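Local coordinates for uncharacterized esterase YxiM (Bacillus subtilis, PDB 2O14), which probably acts as an esterase-type hydrolase of the GDSL family, pairing a galactose-binding-like domain with an SGNH hydrolase domain, at residues 219-224 and 259-264; 333-336 and 342-345. One frame throughout, in Å; residues are numbered along the deposited sequence.

Interaction 1 of 2, residues 219-224 and 259-264; sequences GQLEAI and RDMIRQ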
loop_
_atom_site.group_PDB
_atom_site.type_symbol
_atom_site.label_atom_id
_atom_site.label_comp_id
_atom_site.label_asym_id
_atom_site.label_seq_id
_atom_site.Cartn_x
_atom_site.Cartn_y
_atom_site.Cartn_z
ATOM N N GLY A 219 -5.519 -11.207 1.374
ATOM C CA GLY A 219 -4.154 -10.940 0.934
ATOM C C GLY A 219 -3.345 -9.828 1.578
ATOM O O GLY A 219 -2.125 -9.965 1.737
ATOM N N GLN A 220 -3.993 -8.726 1.945
ATOM C CA GLN A 220 -3.270 -7.615 2.549
ATOM C C GLN A 220 -2.567 -7.970 3.857
ATOM O O GLN A 220 -1.402 -7.623 4.039
ATOM C CB GLN A 220 -4.206 -6.415 2.737
ATOM C CG GLN A 220 -4.383 -5.609 1.451
ATOM C CD GLN A 220 -5.686 -4.835 1.400
ATOM O OE1 GLN A 220 -6.762 -5.423 1.290
ATOM N NE2 GLN A 220 -5.596 -3.510 1.477
ATOM N N LEU A 221 -3.245 -8.662 4.767
ATOM C CA LEU A 221 -2.588 -9.026 6.017
ATOM C C LEU A 221 -1.475 -10.035 5.769
ATOM O O LEU A 221 -0.405 -9.941 6.368
ATOM C CB LEU A 221 -3.582 -9.617 7.017
ATOM C CG LEU A 221 -2.939 -9.950 8.366
ATOM C CD1 LEU A 221 -2.498 -8.658 9.056
ATOM C CD2 LEU A 221 -3.926 -10.705 9.234
ATOM N N GLU A 222 -1.729 -11.006 4.894
ATOM C CA GLU A 222 -0.726 -12.026 4.583
ATOM C C GLU A 222 0.556 -11.382 4.062
ATOM O O GLU A 222 1.655 -11.790 4.436
ATOM C CB GLU A 222 -1.242 -13.022 3.534
ATOM C CG GLU A 222 -0.191 -14.069 3.144
ATOM C CD GLU A 222 -0.637 -14.990 2.016
ATOM O OE1 GLU A 222 -1.701 -14.744 1.413
ATOM O OE2 GLU A 222 0.088 -15.964 1.723
ATOM N N ALA A 223 0.400 -10.379 3.199
ATOM C CA ALA A 223 1.532 -9.665 2.614
ATOM C C ALA A 223 2.387 -8.987 3.679
ATOM O O ALA A 223 3.610 -8.923 3.557
ATOM C CB ALA A 223 1.033 -8.619 1.622
ATOM N N ILE A 224 1.739 -8.464 4.715
ATOM C CA ILE A 224 2.455 -7.793 5.790
ATOM C C ILE A 224 3.085 -8.786 6.770
ATOM O O ILE A 224 4.199 -8.568 7.241
ATOM C CB ILE A 224 1.522 -6.844 6.565
ATOM C CG1 ILE A 224 1.046 -5.720 5.639
ATOM C CG2 ILE A 224 2.248 -6.276 7.787
ATOM C CD1 ILE A 224 0.008 -4.812 6.262
ATOM N N ARG A 259 -9.036 -7.795 16.426
ATOM C CA ARG A 259 -8.288 -8.395 17.528
ATOM C C ARG A 259 -7.325 -9.459 17.014
ATOM O O ARG A 259 -6.164 -9.507 17.415
ATOM C CB ARG A 259 -9.252 -9.032 18.533
ATOM C CG ARG A 259 -8.586 -9.561 19.797
ATOM C CD ARG A 259 -9.568 -10.384 20.616
ATOM N NE ARG A 259 -10.798 -9.654 20.902
ATOM C CZ ARG A 259 -10.885 -8.616 21.730
ATOM N NH1 ARG A 259 -9.809 -8.176 22.368
ATOM N NH2 ARG A 259 -12.052 -8.015 21.918
ATOM N N ASP A 260 -7.821 -10.312 16.123
ATOM C CA ASP A 260 -7.021 -11.386 15.552
ATOM C C ASP A 260 -5.814 -10.858 14.786
ATOM O O ASP A 260 -4.702 -11.360 14.956
ATOM C CB ASP A 260 -7.879 -12.242 14.626
ATOM C CG ASP A 260 -7.123 -13.420 14.062
ATOM O OD1 ASP A 260 -6.732 -14.314 14.845
ATOM O OD2 ASP A 260 -6.913 -13.447 12.834
HETATM N N MSE A 261 -6.030 -9.852 13.943
HETATM C CA MSE A 261 -4.933 -9.275 13.170
HETATM C C MSE A 261 -3.853 -8.734 14.095
HETATM O O MSE A 261 -2.664 -8.945 13.863
HETATM C CB MSE A 261 -5.431 -8.142 12.269
HETATM C CG MSE A 261 -6.357 -8.584 11.156
HETATM SE SE MSE A 261 -6.369 -7.303 9.701
HETATM C CE MSE A 261 -7.753 -6.102 10.338
ATOM N N ILE A 262 -4.274 -8.029 15.143
ATOM C CA ILE A 262 -3.335 -7.462 16.107
ATOM C C ILE A 262 -2.488 -8.559 16.745
ATOM O O ILE A 262 -1.272 -8.416 16.894
ATOM C CB ILE A 262 -4.079 -6.703 17.226
ATOM C CG1 ILE A 262 -4.807 -5.495 16.639
ATOM C CG2 ILE A 262 -3.092 -6.273 18.308
ATOM C CD1 ILE A 262 -5.807 -4.873 17.583
ATOM N N ARG A 263 -3.136 -9.653 17.125
ATOM C CA ARG A 263 -2.435 -10.765 17.751
ATOM C C ARG A 263 -1.456 -11.427 16.790
ATOM O O ARG A 263 -0.330 -11.757 17.165
ATOM C CB ARG A 263 -3.446 -11.784 18.282
ATOM C CG ARG A 263 -4.272 -11.224 19.434
ATOM C CD ARG A 263 -5.140 -12.272 20.096
ATOM N NE ARG A 263 -5.728 -11.745 21.325
ATOM C CZ ARG A 263 -6.554 -12.422 22.117
ATOM N NH1 ARG A 263 -6.901 -13.668 21.815
ATOM N NH2 ARG A 263 -7.029 -11.855 23.219
ATOM N N GLN A 264 -1.878 -11.611 15.544
ATOM C CA GLN A 264 -1.006 -12.225 14.558
ATOM C C GLN A 264 0.224 -11.363 14.332
ATOM O O GLN A 264 1.334 -11.878 14.221
ATOM C CB GLN A 264 -1.744 -12.433 13.238
ATOM C CG GLN A 264 -2.781 -13.533 13.282
ATOM C CD GLN A 264 -3.195 -13.970 11.899
ATOM O OE1 GLN A 264 -2.356 -14.363 11.092
ATOM N NE2 GLN A 264 -4.490 -13.904 11.614
#
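Leu-221 carries its CG opposite its own backbone N (chi1 -177°), which sends the side chain out from helix 220-225 toward Met-261. On the facing helix Met-261, present as selenomethionine, holds CG opposite its carbonyl carbon, and a bend at its last torsion (chi3 -87°) turns CE away from the leucine. The two side chains therefore meet as a branched end against the middle of a flexible chain. CD2 of Leu-221 lies 3.8 Å from CG of Met-261, and CD1 of Leu-221 sits more loosely, 4.2 Å from the SE atom of Met-261. A leucine suits this place because its fork sets CD2 against CG and CD1 near SE of Met-261, while CD2 also reaches the amide of Gln-264; the unbranched methionine can bend to fit.

Gln-264, one helical turn on from Asp-260, borders the contact. Its NE2 approaches CD2 of Leu-221 to 4.0 Å, a van der Waals contact, while the same NE2 donates to OD2 of Asp-260 at 2.8 Å. The carboxylate oxygen lies close to the plane of the amide, but the donor stands 38° above the carboxylate plane. This bond fixes the rotation of the amide, and Asp-260 OD2 is gripped a second time by a salt bridge to Arg-216. With no hydrogen bond from one segment to the other, the helices are joined here by a small, mainly apolar contact that buries 138 Å² over both sides.

Helix 212-217 packs beside both partners: its Phe-215 touches Met-261 as well as Gln-220 and Ile-224. Farther round helix 251-266, Ile-262 rests on Val-272 and Leu-274 of the parallel-sheet strand 271-275. Ala-223 meets Val-108 and Phe-109 of strand 108-115, so helix 220-225, itself part of the hydrolase region, faces a strand of the galactose-binding-like region.

Interaction 2 of 2, residues 333-336 and 342-345; sequences GLYM and HPNR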
loop_
_atom_site.group_PDB
_atom_site.type_symbol
_atom_site.label_atom_id
_atom_site.label_comp_id
_atom_site.label_asym_id
_atom_site.label_seq_id
_atom_site.Cartn_x
_atom_site.Cartn_y
_atom_site.Cartn_z
ATOM N N GLY A 333 -12.039 22.458 2.391
ATOM C CA GLY A 333 -10.980 22.506 1.399
ATOM C C GLY A 333 -9.949 21.406 1.581
ATOM O O GLY A 333 -8.997 21.300 0.806
ATOM N N LEU A 334 -10.130 20.590 2.615
ATOM C CA LEU A 334 -9.207 19.495 2.892
ATOM C C LEU A 334 -9.789 18.166 2.414
ATOM O O LEU A 334 -9.174 17.116 2.576
ATOM C CB LEU A 334 -8.899 19.423 4.391
ATOM C CG LEU A 334 -8.214 20.648 5.006
ATOM C CD1 LEU A 334 -8.019 20.430 6.499
ATOM C CD2 LEU A 334 -6.877 20.890 4.322
ATOM N N TYR A 335 -10.984 18.223 1.834
ATOM C CA TYR A 335 -11.643 17.031 1.306
ATOM C C TYR A 335 -11.914 17.225 -0.176
ATOM O O TYR A 335 -11.976 18.360 -0.658
ATOM C CB TYR A 335 -12.972 16.777 2.017
ATOM C CG TYR A 335 -12.844 16.232 3.418
ATOM C CD1 TYR A 335 -12.345 17.017 4.452
ATOM C CD2 TYR A 335 -13.243 14.932 3.713
ATOM C CE1 TYR A 335 -12.252 16.518 5.753
ATOM C CE2 TYR A 335 -13.152 14.422 5.006
ATOM C CZ TYR A 335 -12.656 15.222 6.021
ATOM O OH TYR A 335 -12.568 14.724 7.301
HETATM N N MSE A 336 -12.069 16.121 -0.899
HETATM C CA MSE A 336 -12.354 16.182 -2.330
HETATM C C MSE A 336 -13.635 16.983 -2.550
HETATM O O MSE A 336 -14.567 16.901 -1.751
HETATM C CB MSE A 336 -12.521 14.769 -2.899
HETATM C CG MSE A 336 -11.235 13.952 -2.929
HETATM SE SE MSE A 336 -9.901 14.704 -4.119
HETATM C CE MSE A 336 -10.459 13.849 -5.772
ATOM N N HIS A 342 -13.793 11.598 1.536
ATOM C CA HIS A 342 -12.409 11.439 1.095
ATOM C C HIS A 342 -11.542 12.690 1.140
ATOM O O HIS A 342 -11.828 13.686 0.472
ATOM C CB HIS A 342 -12.383 10.864 -0.324
ATOM C CG HIS A 342 -13.154 9.591 -0.466
ATOM N ND1 HIS A 342 -14.285 9.489 -1.247
ATOM C CD2 HIS A 342 -12.978 8.376 0.103
ATOM C CE1 HIS A 342 -14.772 8.265 -1.153
ATOM N NE2 HIS A 342 -13.998 7.569 -0.339
ATOM N N PRO A 343 -10.458 12.650 1.929
ATOM C CA PRO A 343 -9.558 13.801 2.032
ATOM C C PRO A 343 -8.835 13.989 0.704
ATOM O O PRO A 343 -8.685 13.031 -0.063
ATOM C CB PRO A 343 -8.581 13.385 3.132
ATOM C CG PRO A 343 -9.364 12.405 3.950
ATOM C CD PRO A 343 -10.085 11.608 2.899
ATOM N N ASN A 344 -8.415 15.216 0.414
ATOM C CA ASN A 344 -7.656 15.461 -0.805
ATOM C C ASN A 344 -6.207 15.435 -0.340
ATOM O O ASN A 344 -5.938 15.077 0.807
ATOM C CB ASN A 344 -7.993 16.823 -1.424
ATOM C CG ASN A 344 -7.879 17.967 -0.433
ATOM O OD1 ASN A 344 -6.978 18.000 0.406
ATOM N ND2 ASN A 344 -8.793 18.924 -0.539
ATOM N N ARG A 345 -5.275 15.809 -1.207
ATOM C CA ARG A 345 -3.869 15.800 -0.823
ATOM C C ARG A 345 -3.606 16.654 0.425
ATOM O O ARG A 345 -2.910 16.218 1.350
ATOM C CB ARG A 345 -3.006 16.278 -1.995
ATOM C CG ARG A 345 -1.511 16.343 -1.697
ATOM C CD ARG A 345 -0.719 16.521 -2.976
ATOM N NE ARG A 345 -0.690 15.292 -3.765
ATOM C CZ ARG A 345 0.170 14.298 -3.569
ATOM N NH1 ARG A 345 1.081 14.387 -2.613
ATOM N NH2 ARG A 345 0.111 13.208 -4.320
#
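Asn-344 ND2 donates to two carbonyls of 333-336, across the same loop: a strong bond to Gly-333 O at 2.7 Å, and a weak one to Tyr-335 O at 3.2 Å. The first lies in the plane of the amide but reaches the glycine carbonyl from above its plane. CG of Asn-344 sits between its backbone N and carbonyl carbon (chi1 52°), turning the amide toward that segment. Its OD1 meanwhile caps helix 345-361 by accepting from Gly-347 N, a classic N-cap role for asparagine. Replacing Asn-344 by alanine removes the amide, and would probably leave the Gly-333 and Tyr-335 carbonyls without this donor and the helix start without its side-chain cap.

Backbone bonds flank a single bridge between Tyr-335 and Pro-343: Asn-344 N to Leu-334 O (3.0 Å), and a nearly straight Met-336 N to His-342 O (2.8 Å). Pro-343, lacking an N-H, suits a position that donates nothing. Selenomethionine Met-336 lays its SE 3.9 Å from Asn-344 CB.

The bridge holds the backbone of His-342, whose ND1 hydrogen-bonds Asp-339 OD2 and whose side chain touches Ser-171, consistent with the Ser-Asp-His catalytic triad of SGNH hydrolases, Ser-171 being the presumed nucleophile. Leu-334 packs on Phe-323 of helix 315-326, and Pro-343 on Leu-351 of helix 345-361.

How the interactions relate
From the N terminus the chain first builds the galactose-binding-like domain and then enters the hydrolase domain, where both interactions lie. Interaction 1 closes a loop of 34 residues: the chain leaves helix 220-225, runs through the parallel strand 233-237 and returns along helix 251-266. Interaction 2 opens only later and closes a tight five-residue loop, containing Asp-339, between helix 328-332 and helix 345-361. The two follow in series, neither nested nor crossed, with centres about 29 Å apart and nearest atoms about 14 Å apart, so they do not meet. Interaction 1 joins two helices away from the annotated sites; interaction 2 shapes the loop that carries two presumed catalytic residues.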